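Local atomic coordinates of cytochrome P450 (Bacillus megaterium, PDB entry 5L92), a protein that binds corticosterone above its heme iron and oxidises steroids, probably as a heme-thiolate monooxygenase of the cytochrome P450 family. Residues Asp163-Ile168 with Ala242-Thr247; Gly81-Asn86 with Ser236-Ile241; Phe50-Val55 with Ala324-Asp329. All blocks are in the same frame, centred on the assembly; numbering follows the deposited sequence.

Contact 1 (Asp163-Ile168 with Ala242-Thr247). With HEM (protoporphyrin IX containing Fe), chain C; C0R (corticosterone), chain D.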
loop_
_atom_site.group_PDB
_atom_site.type_symbol
_atom_site.label_atom_id
_atom_site.label_comp_id
_atom_site.label_asym_id
_atom_site.label_seq_id
_atom_site.Cartn_x
_atom_site.Cartn_y
_atom_site.Cartn_z
ATOM N N ASP A 163 6.741 4.311 -13.673
ATOM C CA ASP A 163 7.406 5.597 -13.478
ATOM C C ASP A 163 6.453 6.635 -12.898
ATOM O O ASP A 163 6.816 7.369 -11.974
ATOM C CB ASP A 163 8.007 6.097 -14.793
ATOM C CG ASP A 163 9.094 5.197 -15.287
ATOM O OD1 ASP A 163 9.568 4.371 -14.468
ATOM O OD2 ASP A 163 9.452 5.295 -16.482
ATOM N N TRP A 164 5.240 6.743 -13.457
ATOM C CA TRP A 164 4.262 7.674 -12.898
ATOM C C TRP A 164 3.991 7.350 -11.447
ATOM O O TRP A 164 3.939 8.254 -10.595
ATOM C CB TRP A 164 2.939 7.639 -13.670
ATOM C CG TRP A 164 2.957 8.295 -14.970
ATOM C CD1 TRP A 164 3.686 9.384 -15.334
ATOM C CD2 TRP A 164 2.183 7.921 -16.115
ATOM N NE1 TRP A 164 3.427 9.701 -16.627
ATOM C CE2 TRP A 164 2.503 8.819 -17.136
ATOM C CE3 TRP A 164 1.251 6.901 -16.367
ATOM C CZ2 TRP A 164 1.931 8.731 -18.424
ATOM C CZ3 TRP A 164 0.677 6.816 -17.621
ATOM C CH2 TRP A 164 1.021 7.733 -18.641
ATOM N N SER A 165 3.822 6.058 -11.144
ATOM C CA SER A 165 3.443 5.656 -9.794
ATOM C C SER A 165 4.579 5.892 -8.819
ATOM O O SER A 165 4.335 6.357 -7.704
ATOM C CB SER A 165 3.005 4.188 -9.751
ATOM O OG SER A 165 1.823 3.955 -10.479
ATOM N N ASP A 166 5.824 5.592 -9.216
ATOM C CA ASP A 166 6.948 5.845 -8.311
ATOM C C ASP A 166 7.057 7.336 -8.019
ATOM O O ASP A 166 7.217 7.732 -6.875
ATOM C CB ASP A 166 8.276 5.313 -8.871
ATOM C CG ASP A 166 8.333 3.763 -8.957
ATOM O OD1 ASP A 166 7.514 3.069 -8.316
ATOM O OD2 ASP A 166 9.200 3.254 -9.711
ATOM N N ILE A 167 6.890 8.185 -9.036
ATOM C CA ILE A 167 6.937 9.627 -8.792
ATOM C C ILE A 167 5.886 10.029 -7.761
ATOM O O ILE A 167 6.190 10.726 -6.779
ATOM C CB ILE A 167 6.768 10.398 -10.112
ATOM C CG1 ILE A 167 8.052 10.242 -10.934
ATOM C CG2 ILE A 167 6.390 11.888 -9.832
ATOM C CD1 ILE A 167 7.976 10.838 -12.340
ATOM N N ILE A 168 4.636 9.587 -7.961
ATOM C CA ILE A 168 3.540 10.015 -7.086
ATOM C C ILE A 168 3.798 9.619 -5.632
ATOM O O ILE A 168 3.484 10.382 -4.714
ATOM C CB ILE A 168 2.183 9.466 -7.578
ATOM C CG1 ILE A 168 1.796 10.092 -8.922
ATOM C CG2 ILE A 168 1.093 9.783 -6.571
ATOM C CD1 ILE A 168 1.647 11.620 -8.880
ATOM N N ALA A 242 -2.061 1.959 -6.664
ATOM C CA ALA A 242 -2.201 0.813 -5.773
ATOM C C ALA A 242 -1.693 -0.467 -6.421
ATOM O O ALA A 242 -1.066 -1.297 -5.760
ATOM C CB ALA A 242 -3.659 0.640 -5.392
ATOM N N GLY A 243 -1.975 -0.657 -7.708
ATOM C CA GLY A 243 -1.498 -1.828 -8.427
ATOM C C GLY A 243 0.002 -1.841 -8.681
ATOM O O GLY A 243 0.532 -2.872 -9.116
ATOM N N ASN A 244 0.683 -0.721 -8.415
ATOM C CA ASN A 244 2.111 -0.583 -8.635
ATOM C C ASN A 244 2.931 -0.442 -7.353
ATOM O O ASN A 244 4.154 -0.440 -7.429
ATOM C CB ASN A 244 2.379 0.654 -9.510
ATOM C CG ASN A 244 2.188 0.382 -11.004
ATOM O OD1 ASN A 244 3.145 0.142 -11.731
ATOM N ND2 ASN A 244 0.950 0.432 -11.455
ATOM N N GLU A 245 2.314 -0.311 -6.192
ATOM C CA GLU A 245 3.023 0.286 -5.060
ATOM C C GLU A 245 2.682 -0.288 -3.687
ATOM O O GLU A 245 3.153 0.277 -2.690
ATOM C CB GLU A 245 2.743 1.820 -4.994
ATOM C CG GLU A 245 3.170 2.656 -6.207
ATOM C CD GLU A 245 4.682 2.675 -6.442
ATOM O OE1 GLU A 245 5.449 2.395 -5.509
ATOM O OE2 GLU A 245 5.111 2.984 -7.569
ATOM N N THR A 246 1.818 -1.309 -3.587
ATOM C CA THR A 246 1.404 -1.853 -2.287
ATOM C C THR A 246 1.693 -3.334 -2.171
ATOM O O THR A 246 2.644 -3.730 -1.487
ATOM C CB THR A 246 -0.084 -1.597 -2.063
ATOM O OG1 THR A 246 -0.821 -2.219 -3.121
ATOM C CG2 THR A 246 -0.400 -0.117 -2.042
ATOM N N THR A 247 0.890 -4.191 -2.825
ATOM C CA THR A 247 1.047 -5.636 -2.733
ATOM C C THR A 247 2.461 -6.081 -3.058
ATOM O O THR A 247 2.958 -7.053 -2.462
ATOM C CB THR A 247 0.043 -6.329 -3.666
ATOM O OG1 THR A 247 -1.279 -5.980 -3.258
ATOM C CG2 THR A 247 0.188 -7.835 -3.621
HETATM C CHA HEM C . -7.078 2.470 1.076
HETATM C CHB HEM C . -3.146 -0.118 2.403
HETATM C CHC HEM C . -3.464 -2.805 -1.569
HETATM C CHD HEM C . -7.035 0.094 -3.080
HETATM C C1A HEM C . -6.006 1.955 1.795
HETATM C C2A HEM C . -5.623 2.364 3.128
HETATM C C3A HEM C . -4.536 1.663 3.483
HETATM C C4A HEM C . -4.206 0.762 2.403
HETATM C CMA HEM C . -3.781 1.770 4.823
HETATM C CAA HEM C . -6.331 3.447 3.988
HETATM C CBA HEM C . -6.155 4.855 3.417
HETATM C CGA HEM C . -6.542 5.923 4.405
HETATM O O1A HEM C . -7.232 5.639 5.393
HETATM O O2A HEM C . -6.146 7.088 4.237
HETATM C C1B HEM C . -2.891 -1.109 1.487
HETATM C C2B HEM C . -1.931 -2.200 1.603
HETATM C C3B HEM C . -2.028 -2.926 0.477
HETATM C C4B HEM C . -3.033 -2.312 -0.369
HETATM C CMB HEM C . -1.030 -2.454 2.826
HETATM C CAB HEM C . -1.299 -4.219 0.056
HETATM C CBB HEM C . -0.758 -5.073 0.939
HETATM C C1C HEM C . -4.470 -2.253 -2.328
HETATM C C2C HEM C . -4.847 -2.665 -3.653
HETATM C C3C HEM C . -5.833 -1.882 -4.053
HETATM C C4C HEM C . -6.097 -0.907 -3.030
HETATM C CMC HEM C . -4.267 -3.849 -4.469
HETATM C CAC HEM C . -6.473 -2.022 -5.439
HETATM C CBC HEM C . -7.779 -2.244 -5.553
HETATM C C1D HEM C . -7.362 0.991 -2.104
HETATM C C2D HEM C . -8.388 2.007 -2.224
HETATM C C3D HEM C . -8.422 2.681 -1.065
HETATM C C4D HEM C . -7.397 2.103 -0.202
HETATM C CMD HEM C . -9.233 2.206 -3.511
HETATM C CAD HEM C . -9.337 3.864 -0.660
HETATM C CBD HEM C . -10.590 3.364 0.086
HETATM C CGD HEM C . -11.456 4.476 0.643
HETATM O O1D HEM C . -12.657 4.242 0.911
HETATM O O2D HEM C . -10.976 5.617 0.863
HETATM N NA HEM C . -5.134 0.966 1.361
HETATM N NB HEM C . -3.521 -1.208 0.265
HETATM N NC HEM C . -5.250 -1.164 -1.982
HETATM N ND HEM C . -6.766 1.109 -0.876
HETATM FE FE HEM C . -5.230 -0.152 -0.304
HETATM C C1 C0R D . -2.195 4.175 -0.176
HETATM C C2 C0R D . -2.638 2.713 0.013
HETATM C C3 C0R D . -3.398 2.060 -1.232
HETATM C C4 C0R D . -3.069 2.680 -2.679
HETATM C C5 C0R D . -2.221 3.950 -2.762
HETATM C C6 C0R D . -1.840 4.533 -4.185
HETATM C C7 C0R D . -2.150 6.130 -4.204
HETATM C C8 C0R D . -1.511 6.843 -3.027
HETATM C C9 C0R D . -1.872 6.205 -1.617
HETATM C C10 C0R D . -1.666 4.654 -1.486
HETATM C C11 C0R D . -1.195 7.097 -0.461
HETATM C C12 C0R D . -1.581 8.687 -0.630
HETATM C C13 C0R D . -1.219 9.279 -1.976
HETATM C C14 C0R D . -1.884 8.334 -3.141
HETATM C C15 C0R D . -1.503 8.926 -4.271
HETATM C C16 C0R D . -1.636 10.502 -3.936
HETATM C C17 C0R D . -1.779 10.486 -2.241
HETATM C C18 C0R D . 0.336 9.356 -2.142
HETATM C C19 C0R D . -0.171 4.262 -1.538
HETATM C C20 C0R D . -1.112 11.739 -1.607
HETATM C C21 C0R D . -1.771 12.518 -0.459
HETATM O O1 C0R D . -4.121 1.070 -1.214
HETATM O O2 C0R D . 0.126 6.955 -0.475
HETATM O O3 C0R D . -0.033 12.130 -2.036
HETATM O O4 C0R D . -0.812 13.465 0.005
#

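Contact 2 (Gly81-Asn86 with Ser236-Ile241). With HEM (protoporphyrin IX containing Fe), chain C; C0R (corticosterone), chain D.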
loop_
_atom_site.group_PDB
_atom_site.type_symbol
_atom_site.label_atom_id
_atom_site.label_comp_id
_atom_site.label_asym_id
_atom_site.label_seq_id
_atom_site.Cartn_x
_atom_site.Cartn_y
_atom_site.Cartn_z
ATOM N N GLY A 81 -7.483 13.999 -6.204
ATOM C CA GLY A 81 -8.127 14.671 -5.085
ATOM C C GLY A 81 -9.631 14.490 -5.001
ATOM O O GLY A 81 -10.212 14.858 -3.975
ATOM N N THR A 82 -10.271 13.945 -6.036
ATOM C CA THR A 82 -11.691 13.599 -5.989
ATOM C C THR A 82 -11.927 12.124 -5.694
ATOM O O THR A 82 -13.080 11.703 -5.560
ATOM C CB THR A 82 -12.388 13.976 -7.323
ATOM O OG1 THR A 82 -12.126 12.998 -8.342
ATOM C CG2 THR A 82 -11.902 15.329 -7.813
ATOM N N SER A 83 -10.876 11.328 -5.591
ATOM C CA SER A 83 -11.059 9.907 -5.376
ATOM C C SER A 83 -11.353 9.583 -3.907
ATOM O O SER A 83 -11.122 10.381 -2.984
ATOM C CB SER A 83 -9.832 9.137 -5.861
ATOM O OG SER A 83 -8.747 9.241 -4.942
ATOM N N LEU A 84 -11.901 8.379 -3.727
ATOM C CA LEU A 84 -12.283 7.784 -2.455
ATOM C C LEU A 84 -11.352 8.107 -1.309
ATOM O O LEU A 84 -11.816 8.417 -0.214
ATOM C CB LEU A 84 -12.325 6.262 -2.576
ATOM C CG LEU A 84 -13.526 5.628 -3.230
ATOM C CD1 LEU A 84 -13.240 4.142 -3.272
ATOM C CD2 LEU A 84 -14.792 5.912 -2.478
ATOM N N ILE A 85 -10.042 8.012 -1.539
ATOM C CA ILE A 85 -9.094 8.166 -0.439
ATOM C C ILE A 85 -9.021 9.589 0.091
ATOM O O ILE A 85 -8.517 9.790 1.207
ATOM C CB ILE A 85 -7.693 7.676 -0.870
ATOM C CG1 ILE A 85 -6.804 7.460 0.358
ATOM C CG2 ILE A 85 -7.026 8.642 -1.851
ATOM C CD1 ILE A 85 -5.618 6.521 0.132
ATOM N N ASN A 86 -9.542 10.574 -0.664
ATOM C CA ASN A 86 -9.398 11.995 -0.344
ATOM C C ASN A 86 -10.736 12.714 -0.174
ATOM O O ASN A 86 -10.779 13.945 -0.241
ATOM C CB ASN A 86 -8.584 12.719 -1.422
ATOM C CG ASN A 86 -7.146 12.264 -1.479
ATOM O OD1 ASN A 86 -6.491 12.116 -0.442
ATOM N ND2 ASN A 86 -6.642 12.011 -2.698
ATOM N N SER A 236 -9.600 5.446 -11.154
ATOM C CA SER A 236 -8.731 4.620 -11.978
ATOM C C SER A 236 -7.266 4.856 -11.638
ATOM O O SER A 236 -6.487 3.897 -11.523
ATOM C CB SER A 236 -9.021 4.894 -13.447
ATOM O OG SER A 236 -10.361 4.529 -13.715
ATOM N N ILE A 237 -6.886 6.118 -11.418
ATOM C CA ILE A 237 -5.497 6.422 -11.068
ATOM C C ILE A 237 -5.146 5.840 -9.704
ATOM O O ILE A 237 -4.078 5.248 -9.527
ATOM C CB ILE A 237 -5.247 7.947 -11.125
ATOM C CG1 ILE A 237 -5.175 8.425 -12.602
ATOM C CG2 ILE A 237 -3.958 8.326 -10.403
ATOM C CD1 ILE A 237 -5.386 9.916 -12.771
ATOM N N LEU A 238 -6.032 6.005 -8.727
ATOM C CA LEU A 238 -5.791 5.446 -7.403
ATOM C C LEU A 238 -5.519 3.954 -7.492
ATOM O O LEU A 238 -4.558 3.458 -6.896
ATOM C CB LEU A 238 -6.994 5.719 -6.514
ATOM C CG LEU A 238 -7.008 5.173 -5.078
ATOM C CD1 LEU A 238 -5.809 5.689 -4.247
ATOM C CD2 LEU A 238 -8.326 5.568 -4.456
ATOM N N LEU A 239 -6.324 3.234 -8.278
ATOM C CA LEU A 239 -6.141 1.791 -8.401
ATOM C C LEU A 239 -4.850 1.483 -9.115
ATOM O O LEU A 239 -4.115 0.570 -8.720
ATOM C CB LEU A 239 -7.302 1.140 -9.152
ATOM C CG LEU A 239 -8.689 1.100 -8.544
ATOM C CD1 LEU A 239 -9.546 0.174 -9.443
ATOM C CD2 LEU A 239 -8.720 0.643 -7.143
ATOM N N LEU A 240 -4.543 2.251 -10.158
ATOM C CA LEU A 240 -3.299 2.020 -10.877
ATOM C C LEU A 240 -2.107 2.109 -9.932
ATOM O O LEU A 240 -1.240 1.233 -9.927
ATOM C CB LEU A 240 -3.130 3.019 -12.004
ATOM C CG LEU A 240 -1.895 2.760 -12.849
ATOM C CD1 LEU A 240 -2.013 1.373 -13.505
ATOM C CD2 LEU A 240 -1.733 3.860 -13.879
ATOM N N ILE A 241 -2.050 3.182 -9.146
ATOM C CA ILE A 241 -0.921 3.403 -8.253
ATOM C C ILE A 241 -0.889 2.312 -7.192
ATOM O O ILE A 241 0.167 1.751 -6.899
ATOM C CB ILE A 241 -0.990 4.811 -7.628
ATOM C CG1 ILE A 241 -0.923 5.874 -8.727
ATOM C CG2 ILE A 241 0.164 5.009 -6.674
ATOM C CD1 ILE A 241 -1.030 7.308 -8.245
HETATM C CHA HEM C . -7.078 2.470 1.076
HETATM C CHB HEM C . -3.146 -0.118 2.403
HETATM C CHC HEM C . -3.464 -2.805 -1.569
HETATM C CHD HEM C . -7.035 0.094 -3.080
HETATM C C1A HEM C . -6.006 1.955 1.795
HETATM C C2A HEM C . -5.623 2.364 3.128
HETATM C C3A HEM C . -4.536 1.663 3.483
HETATM C C4A HEM C . -4.206 0.762 2.403
HETATM C CMA HEM C . -3.781 1.770 4.823
HETATM C CAA HEM C . -6.331 3.447 3.988
HETATM C CBA HEM C . -6.155 4.855 3.417
HETATM C CGA HEM C . -6.542 5.923 4.405
HETATM O O1A HEM C . -7.232 5.639 5.393
HETATM O O2A HEM C . -6.146 7.088 4.237
HETATM C C1B HEM C . -2.891 -1.109 1.487
HETATM C C2B HEM C . -1.931 -2.200 1.603
HETATM C C3B HEM C . -2.028 -2.926 0.477
HETATM C C4B HEM C . -3.033 -2.312 -0.369
HETATM C CMB HEM C . -1.030 -2.454 2.826
HETATM C CAB HEM C . -1.299 -4.219 0.056
HETATM C CBB HEM C . -0.758 -5.073 0.939
HETATM C C1C HEM C . -4.470 -2.253 -2.328
HETATM C C2C HEM C . -4.847 -2.665 -3.653
HETATM C C3C HEM C . -5.833 -1.882 -4.053
HETATM C C4C HEM C . -6.097 -0.907 -3.030
HETATM C CMC HEM C . -4.267 -3.849 -4.469
HETATM C CAC HEM C . -6.473 -2.022 -5.439
HETATM C CBC HEM C . -7.779 -2.244 -5.553
HETATM C C1D HEM C . -7.362 0.991 -2.104
HETATM C C2D HEM C . -8.388 2.007 -2.224
HETATM C C3D HEM C . -8.422 2.681 -1.065
HETATM C C4D HEM C . -7.397 2.103 -0.202
HETATM C CMD HEM C . -9.233 2.206 -3.511
HETATM C CAD HEM C . -9.337 3.864 -0.660
HETATM C CBD HEM C . -10.590 3.364 0.086
HETATM C CGD HEM C . -11.456 4.476 0.643
HETATM O O1D HEM C . -12.657 4.242 0.911
HETATM O O2D HEM C . -10.976 5.617 0.863
HETATM N NA HEM C . -5.134 0.966 1.361
HETATM N NB HEM C . -3.521 -1.208 0.265
HETATM N NC HEM C . -5.250 -1.164 -1.982
HETATM N ND HEM C . -6.766 1.109 -0.876
HETATM FE FE HEM C . -5.230 -0.152 -0.304
HETATM C C1 C0R D . -2.195 4.175 -0.176
HETATM C C2 C0R D . -2.638 2.713 0.013
HETATM C C3 C0R D . -3.398 2.060 -1.232
HETATM C C4 C0R D . -3.069 2.680 -2.679
HETATM C C5 C0R D . -2.221 3.950 -2.762
HETATM C C6 C0R D . -1.840 4.533 -4.185
HETATM C C7 C0R D . -2.150 6.130 -4.204
HETATM C C8 C0R D . -1.511 6.843 -3.027
HETATM C C9 C0R D . -1.872 6.205 -1.617
HETATM C C10 C0R D . -1.666 4.654 -1.486
HETATM C C11 C0R D . -1.195 7.097 -0.461
HETATM C C12 C0R D . -1.581 8.687 -0.630
HETATM C C13 C0R D . -1.219 9.279 -1.976
HETATM C C14 C0R D . -1.884 8.334 -3.141
HETATM C C15 C0R D . -1.503 8.926 -4.271
HETATM C C16 C0R D . -1.636 10.502 -3.936
HETATM C C17 C0R D . -1.779 10.486 -2.241
HETATM C C18 C0R D . 0.336 9.356 -2.142
HETATM C C19 C0R D . -0.171 4.262 -1.538
HETATM C C20 C0R D . -1.112 11.739 -1.607
HETATM C C21 C0R D . -1.771 12.518 -0.459
HETATM O O1 C0R D . -4.121 1.070 -1.214
HETATM O O2 C0R D . 0.126 6.955 -0.475
HETATM O O3 C0R D . -0.033 12.130 -2.036
HETATM O O4 C0R D . -0.812 13.465 0.005
#

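Contact 3 (Phe50-Val55 with Ala324-Asp329)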
loop_
_atom_site.group_PDB
_atom_site.type_symbol
_atom_site.label_atom_id
_atom_site.label_comp_id
_atom_site.label_asym_id
_atom_site.label_seq_id
_atom_site.Cartn_x
_atom_site.Cartn_y
_atom_site.Cartn_z
ATOM N N PHE A 50 1.461 7.666 17.908
ATOM C CA PHE A 50 2.245 6.438 17.887
ATOM C C PHE A 50 1.603 5.252 18.591
ATOM O O PHE A 50 2.042 4.124 18.370
ATOM C CB PHE A 50 3.617 6.674 18.530
ATOM C CG PHE A 50 4.514 7.613 17.760
ATOM C CD1 PHE A 50 5.233 7.176 16.668
ATOM C CD2 PHE A 50 4.674 8.927 18.160
ATOM C CE1 PHE A 50 6.076 8.055 15.951
ATOM C CE2 PHE A 50 5.518 9.789 17.467
ATOM C CZ PHE A 50 6.212 9.351 16.356
ATOM N N HIS A 51 0.646 5.465 19.465
ATOM C CA HIS A 51 0.078 4.353 20.201
ATOM C C HIS A 51 -1.189 3.880 19.527
ATOM O O HIS A 51 -1.864 4.626 18.810
ATOM C CB HIS A 51 -0.180 4.716 21.668
ATOM C CG HIS A 51 -1.245 5.748 21.882
ATOM N ND1 HIS A 51 -1.249 6.976 21.245
ATOM C CD2 HIS A 51 -2.324 5.745 22.701
ATOM C CE1 HIS A 51 -2.291 7.674 21.660
ATOM N NE2 HIS A 51 -2.962 6.946 22.537
ATOM N N TYR A 52 -1.487 2.605 19.766
ATOM C CA TYR A 52 -2.548 1.904 19.042
ATOM C C TYR A 52 -3.879 2.604 19.204
ATOM O O TYR A 52 -4.630 2.777 18.234
ATOM C CB TYR A 52 -2.653 0.463 19.543
ATOM C CG TYR A 52 -3.636 -0.419 18.820
ATOM C CD1 TYR A 52 -5.010 -0.282 19.008
ATOM C CD2 TYR A 52 -3.194 -1.412 17.969
ATOM C CE1 TYR A 52 -5.896 -1.112 18.342
ATOM C CE2 TYR A 52 -4.059 -2.224 17.314
ATOM C CZ TYR A 52 -5.407 -2.086 17.507
ATOM O OH TYR A 52 -6.241 -2.935 16.830
ATOM N N ASP A 53 -4.203 2.993 20.431
ATOM C CA ASP A 53 -5.511 3.568 20.690
ATOM C C ASP A 53 -5.634 4.911 19.999
ATOM O O ASP A 53 -6.714 5.263 19.517
ATOM C CB ASP A 53 -5.727 3.710 22.207
ATOM C CG ASP A 53 -7.144 4.167 22.567
ATOM O OD1 ASP A 53 -8.095 3.366 22.378
ATOM O OD2 ASP A 53 -7.304 5.324 23.033
ATOM N N GLY A 54 -4.525 5.648 19.929
ATOM C CA GLY A 54 -4.517 6.914 19.210
ATOM C C GLY A 54 -4.683 6.734 17.713
ATOM O O GLY A 54 -5.474 7.441 17.072
ATOM N N VAL A 55 -3.923 5.803 17.127
ATOM C CA VAL A 55 -4.064 5.551 15.696
ATOM C C VAL A 55 -5.496 5.130 15.386
ATOM O O VAL A 55 -6.131 5.648 14.453
ATOM C CB VAL A 55 -3.041 4.498 15.225
ATOM C CG1 VAL A 55 -3.354 4.038 13.805
ATOM C CG2 VAL A 55 -1.613 5.041 15.285
ATOM N N ALA A 324 2.751 -2.740 22.989
ATOM C CA ALA A 324 2.717 -3.949 23.827
ATOM C C ALA A 324 1.328 -4.223 24.398
ATOM O O ALA A 324 0.960 -5.391 24.597
ATOM C CB ALA A 324 3.721 -3.838 24.954
ATOM N N GLU A 325 0.538 -3.165 24.636
ATOM C CA GLU A 325 -0.814 -3.322 25.154
ATOM C C GLU A 325 -1.698 -4.144 24.223
ATOM O O GLU A 325 -2.699 -4.700 24.663
ATOM C CB GLU A 325 -1.447 -1.945 25.414
ATOM C CG GLU A 325 -0.730 -1.075 26.493
ATOM C CD GLU A 325 -1.080 -1.425 27.941
ATOM O OE1 GLU A 325 -2.277 -1.614 28.276
ATOM O OE2 GLU A 325 -0.146 -1.486 28.774
ATOM N N TYR A 326 -1.371 -4.247 22.943
ATOM C CA TYR A 326 -2.241 -4.991 22.033
ATOM C C TYR A 326 -1.524 -6.148 21.377
ATOM O O TYR A 326 -2.168 -6.936 20.685
ATOM C CB TYR A 326 -2.846 -4.077 20.936
ATOM C CG TYR A 326 -3.828 -3.044 21.447
ATOM C CD1 TYR A 326 -3.376 -1.947 22.162
ATOM C CD2 TYR A 326 -5.215 -3.164 21.220
ATOM C CE1 TYR A 326 -4.269 -0.985 22.651
ATOM C CE2 TYR A 326 -6.106 -2.187 21.702
ATOM C CZ TYR A 326 -5.617 -1.122 22.426
ATOM O OH TYR A 326 -6.461 -0.153 22.926
ATOM N N PHE A 327 -0.212 -6.262 21.536
ATOM C CA PHE A 327 0.517 -7.304 20.822
ATOM C C PHE A 327 1.582 -7.818 21.787
ATOM O O PHE A 327 2.598 -7.154 21.990
ATOM C CB PHE A 327 1.140 -6.784 19.538
ATOM C CG PHE A 327 0.142 -6.255 18.520
ATOM C CD1 PHE A 327 -0.463 -7.109 17.600
ATOM C CD2 PHE A 327 -0.161 -4.916 18.466
ATOM C CE1 PHE A 327 -1.361 -6.617 16.660
ATOM C CE2 PHE A 327 -1.072 -4.425 17.513
ATOM C CZ PHE A 327 -1.660 -5.267 16.632
ATOM N N GLU A 328 1.330 -8.963 22.401
ATOM C CA GLU A 328 2.325 -9.544 23.304
ATOM C C GLU A 328 3.634 -9.852 22.569
ATOM O O GLU A 328 3.631 -10.351 21.447
ATOM C CB GLU A 328 1.762 -10.803 23.964
ATOM C CG GLU A 328 2.732 -11.442 24.943
ATOM C CD GLU A 328 2.043 -12.317 25.978
ATOM O OE1 GLU A 328 1.068 -13.020 25.616
ATOM O OE2 GLU A 328 2.478 -12.289 27.155
ATOM N N ASP A 329 4.757 -9.477 23.182
ATOM C CA ASP A 329 6.102 -9.634 22.611
ATOM C C ASP A 329 6.166 -8.968 21.246
ATOM O O ASP A 329 6.504 -9.597 20.230
ATOM C CB ASP A 329 6.495 -11.096 22.496
ATOM C CG ASP A 329 6.485 -11.787 23.828
ATOM O OD1 ASP A 329 7.254 -11.350 24.709
ATOM O OD2 ASP A 329 5.702 -12.744 23.994
#

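Contact 1 (Asp163-Ile168 with Ala242-Thr247)
Helix 158-169 comes closest to the C-terminal part of helix 229-245 at Ser-165 and Asn-244, whose CA atoms are 6.5 Å apart. Ser-165 lays CB and OG against CB of Asn-244, with OG 3.5 Å from that carbon; the hydroxyl itself is engaged by the carbonyl of Phe-161 in its own helix. The amide of Asn-244 looks elsewhere, to Leu-240 O through ND2 and to Tyr-140 through OD1. Glu-245 bends at chi2 (-64°), which brings its carboxylate beside Asp-166. There OE2 sits 3.3 Å from Ser-165 CB and 2.5 Å from Asp-166 OD1, the two carboxylate planes turned 78° to each other. The other oxygen of Asp-166, OD2, forms a salt bridge with Lys-162. Truncation of Glu-245 to alanine would probably open a gap beside Ser-165 CB and take from Asp-166 OD1 its close neighbour. One residue on, Thr-246 OG1 donates to Ala-242 O (2.8 Å) beside the heme, while Ala-242 CB and Thr-246 CG2 touch corticosterone, whose O1 ligates the heme iron at 1.9 Å. The Ala-Gly-Asn-Glu-Thr run with this threonine bond is the acid-threonine signature of the long distal P450 helix, interrupted beside the heme.

Contact 2 (Gly81-Asn86 with Ser236-Ile241)
The carbonyl oxygen of Leu-80 is gripped by two side chains of the 81-86 segment, Ser-83 through OG and Asn-86 through ND2, and the same Ser-83 OG rests 3.7 Å from CD2 of Leu-238 on helix 229-245. A backbone bond from Asn-86 N to Ser-83 O (2.8 Å) closes the short 3-10 turn; Ser-83, Leu-84 and Ile-85 start their side chains toward the helix, Leu-84 touching it through CB alone. Leu-238 receives them. With CG anti to the backbone N (chi1 177°), it reaches out from the helix and spreads its two methyls over different neighbours. CD2 lies against the serine hydroxyl, the more distant CB of Leu-84 at 4.5 Å, and the heme methyl CMD at 3.6 Å. CD1 meets CG2 of Ile-85 at 4.0 Å and lies 3.7 Å from C7 of corticosterone. Ile-85 places CG1 anti to its nitrogen (chi1 -164°); this aims CD1 at the heme propionate carbon CBA, 3.7 Å away, while the CG2 branch is left for the leucine. Its side chain also borders a bound malonic acid. Farther along the helix Ile-241 presses CG2 on the steroid, only 3.2 Å from C6, and Leu-239 reaches a heme vinyl group. No hydrogen bond crosses between the segments, the Ser-83 hydroxyl being spent on Leu-80 O. Leu-84 packs on His-92 and Arg-96, both of which hydrogen-bond to the heme. Loop and helix together form part of the wall of the distal pocket: the loop before helix 91-97 packs directly on the long distal helix, and the two line one side of the bound steroid, as in other cytochromes P450.

Contact 3 (Phe50-Val55 with Ala324-Asp329)
The first turn of helix 52-60 faces the irregular 324-329 loop, the CA atoms of Tyr-52 and Tyr-326 lying 7.5 Å apart. Their rings stack face to face, with centroids 3.9 Å apart and planes only 12° from parallel, although the two side chains run at about a right angle to each other. Tyr-52 CG stands anti to the backbone N (chi1 -176°), which swings the ring from the helix start to the loop. Its CD1 comes over the middle of the Tyr-326 ring, 3.5 Å from CE2, and its CB makes a CH-pi contact with the same face, 4.1 Å from the centroid. Phe-327 completes the aromatic cluster rim to rim, CE2 reaching Tyr-52 CD2 at 3.7 Å with the planes inclined by 56°. Asp-53 is a looser neighbour, OD1 lying 3.9 Å from Tyr-326 OH. Tyr-52 is fixed at two further points: its hydroxyl bonds to Val-341 O, and its backbone N to Asp-323 OD2. The cluster lies away from the active site; the side chain of Tyr-52 is about 13 Å from the heme. It joins the start of helix 52-60, just after strand 46-49, to the loop that follows helix 317-320, and Val-55 packs on helix 317-320 itself.

In the fold
From the N terminus, 50-55 opens the widest loop, which contact 3 closes only at 324-329; contacts 1 and 2 are both nested inside it. Segment 81-86 comes next, then 163-168, before the chain reaches helix 229-245. That helix closes contact 2 with 236-241 and, directly afterwards, contact 1 with 242-247, so these two loops cross. They also touch, Ser-165 OG lying 3.6 Å from Ile-241 CA, and contacts 1 and 2 both reach heme and corticosterone. One helix thus ties the loop before helix 91-97 and helix 158-169 to the active site. Contact 3, about 29 Å from each between centres and touching neither, fastens the N-terminal part of the chain to a region far along the sequence.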